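Local atomic coordinates of putative uncharacterized protein (Sulfolobus solfataricus, PDB entry 3BQB), a protein that catalyses the magnesium-dependent dehydration of 2-dehydro-3-deoxy-D-arabinonate to 2,5-dioxopentanoate, a step in the pentose oxidation pathway from D-arabinonate to 2-oxoglutarate. Residues L141-L146 with D164-D169. Numbering follows the deposited sequence.
Sequences LPEPEL and DVSARD. With MG (magnesium ion), chain F.
Glu-143 and Asp-164 extend from paired backbones side by side, pointing the same way, and meet at a magnesium ion. OD2 of Asp-164 binds the metal at 2.3 Å, whereas OE2 of Glu-143 lies farther from it, at 2.7 Å. These two oxygens are 3.2 Å apart, and the carboxylate planes are turned 72° against each other. The cation and Lys-182, which salt-bridges Glu-143 OE2 and hydrogen-bonds Asp-164 OD2, probably balance the gathered negative charge. Asp-164 carries its carboxylate to the ion by turning CG away from the backbone N (chi1 176°), while Glu-143 gets there on a chain extended beyond CG. Glu-145 adds OE1 at 2.3 Å from the magnesium, completing the acidic trio that binds the metal in this FAH-family enzyme.

Behind the carboxylates the two backbones are bonded to each other. Asp-164 N donates to Glu-143 O at 3.0 Å and nearly straight (171°); the return bond from Glu-143 N to Asp-164 O is weak. Farther along, Leu-141 and Ser-166 form an antiparallel hydrogen-bonded pair, with Leu-141 N 2.9 Å from Ser-166 O and a matching bond back. Ser-166 OG sits 2.9 Å from Glu-143 OE1, beside the carboxylate. Much of Leu-141 is buried here, and its branch CD1 comes obliquely against the guanidinium of Arg-168, 3.9 Å from NH1, where the Arg-168 chain, bent at chi2 and chi3, brings that group alongside the leucine.

Lys-182, a substrate-binding residue, also bonds Ser-166, and Lys-118 pairs with Asp-164 OD1. The contact joins strands 140-150 and 156-167 of a beta hairpin and runs into the first turn of helix 168-173, with Ala-167 at its N-cap position. Strand 250-256 flanks strand 140-150 and bonds Glu-145 OE2 through Gly-255, while Pro-142 and Pro-144 pack on strand 207-214.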
# COMPACT_ATOMS: atom_id res chain seq x y z
N LEU B 141 10.90 38.59 6.77
CA LEU B 141 10.25 39.22 5.63
C LEU B 141 9.77 38.16 4.64
O LEU B 141 10.46 37.16 4.43
CB LEU B 141 11.22 40.16 4.91
CG LEU B 141 11.66 41.45 5.63
CD1 LEU B 141 12.53 42.28 4.70
CD2 LEU B 141 10.47 42.27 6.12
N PRO B 142 8.59 38.37 4.03
CA PRO B 142 8.21 37.53 2.90
C PRO B 142 9.00 37.97 1.68
O PRO B 142 9.28 39.16 1.53
CB PRO B 142 6.72 37.83 2.72
CG PRO B 142 6.57 39.23 3.19
CD PRO B 142 7.56 39.39 4.31
N GLU B 143 9.37 37.02 0.84
CA GLU B 143 10.05 37.32 -0.41
C GLU B 143 9.19 36.77 -1.54
O GLU B 143 9.15 35.56 -1.75
CB GLU B 143 11.43 36.67 -0.44
CG GLU B 143 12.39 37.24 0.59
CD GLU B 143 13.77 36.60 0.53
OE1 GLU B 143 14.62 36.96 1.37
OE2 GLU B 143 14.00 35.72 -0.33
N PRO B 144 8.48 37.67 -2.26
CA PRO B 144 7.61 37.26 -3.36
C PRO B 144 8.41 36.89 -4.59
O PRO B 144 9.18 37.71 -5.09
CB PRO B 144 6.78 38.51 -3.63
CG PRO B 144 7.67 39.63 -3.23
CD PRO B 144 8.45 39.13 -2.06
N GLU B 145 8.24 35.66 -5.08
CA GLU B 145 9.03 35.18 -6.21
C GLU B 145 8.19 34.38 -7.19
O GLU B 145 7.20 33.74 -6.81
CB GLU B 145 10.18 34.31 -5.70
CG GLU B 145 10.89 34.88 -4.48
CD GLU B 145 12.20 34.20 -4.14
OE1 GLU B 145 12.92 34.73 -3.26
OE2 GLU B 145 12.53 33.16 -4.75
N LEU B 146 8.59 34.42 -8.45
CA LEU B 146 8.11 33.47 -9.44
C LEU B 146 8.83 32.15 -9.18
O LEU B 146 10.05 32.14 -8.99
CB LEU B 146 8.40 33.96 -10.86
CG LEU B 146 7.94 33.03 -11.99
CD1 LEU B 146 6.43 33.01 -12.05
CD2 LEU B 146 8.53 33.47 -13.31
N ASP B 164 9.02 33.00 -0.24
CA ASP B 164 10.22 32.49 0.41
C ASP B 164 10.40 33.27 1.71
O ASP B 164 11.09 34.29 1.74
CB ASP B 164 11.42 32.66 -0.54
CG ASP B 164 12.75 32.26 0.08
OD1 ASP B 164 12.77 31.64 1.17
OD2 ASP B 164 13.79 32.57 -0.53
N VAL B 165 9.75 32.79 2.77
CA VAL B 165 9.73 33.50 4.05
C VAL B 165 11.12 33.40 4.69
O VAL B 165 11.63 32.30 4.91
CB VAL B 165 8.66 32.92 5.02
CG1 VAL B 165 8.54 33.79 6.27
CG2 VAL B 165 7.30 32.79 4.34
N SER B 166 11.71 34.56 4.99
CA SER B 166 13.12 34.65 5.38
C SER B 166 13.33 35.39 6.70
O SER B 166 12.98 36.56 6.81
CB SER B 166 13.90 35.37 4.28
OG SER B 166 13.69 34.76 3.02
N ALA B 167 13.90 34.70 7.69
CA ALA B 167 14.34 35.35 8.93
C ALA B 167 15.65 36.09 8.66
O ALA B 167 16.74 35.59 8.93
CB ALA B 167 14.51 34.34 10.04
N ARG B 168 15.51 37.31 8.14
CA ARG B 168 16.62 38.09 7.60
C ARG B 168 17.65 38.51 8.65
O ARG B 168 18.82 38.71 8.32
CB ARG B 168 16.08 39.34 6.91
CG ARG B 168 15.20 39.07 5.70
CD ARG B 168 15.99 38.58 4.51
NE ARG B 168 17.19 39.39 4.30
CZ ARG B 168 17.20 40.65 3.86
NH1 ARG B 168 16.08 41.29 3.56
NH2 ARG B 168 18.36 41.27 3.71
N ASP B 169 17.19 38.67 9.89
CA ASP B 169 18.09 39.01 11.00
C ASP B 169 19.12 37.90 11.23
O ASP B 169 20.31 38.19 11.41
CB ASP B 169 17.33 39.36 12.29
CG ASP B 169 16.20 38.39 12.60
OD1 ASP B 169 15.71 37.72 11.67
OD2 ASP B 169 15.79 38.32 13.78
MG MG F . 14.70 33.84 -2.18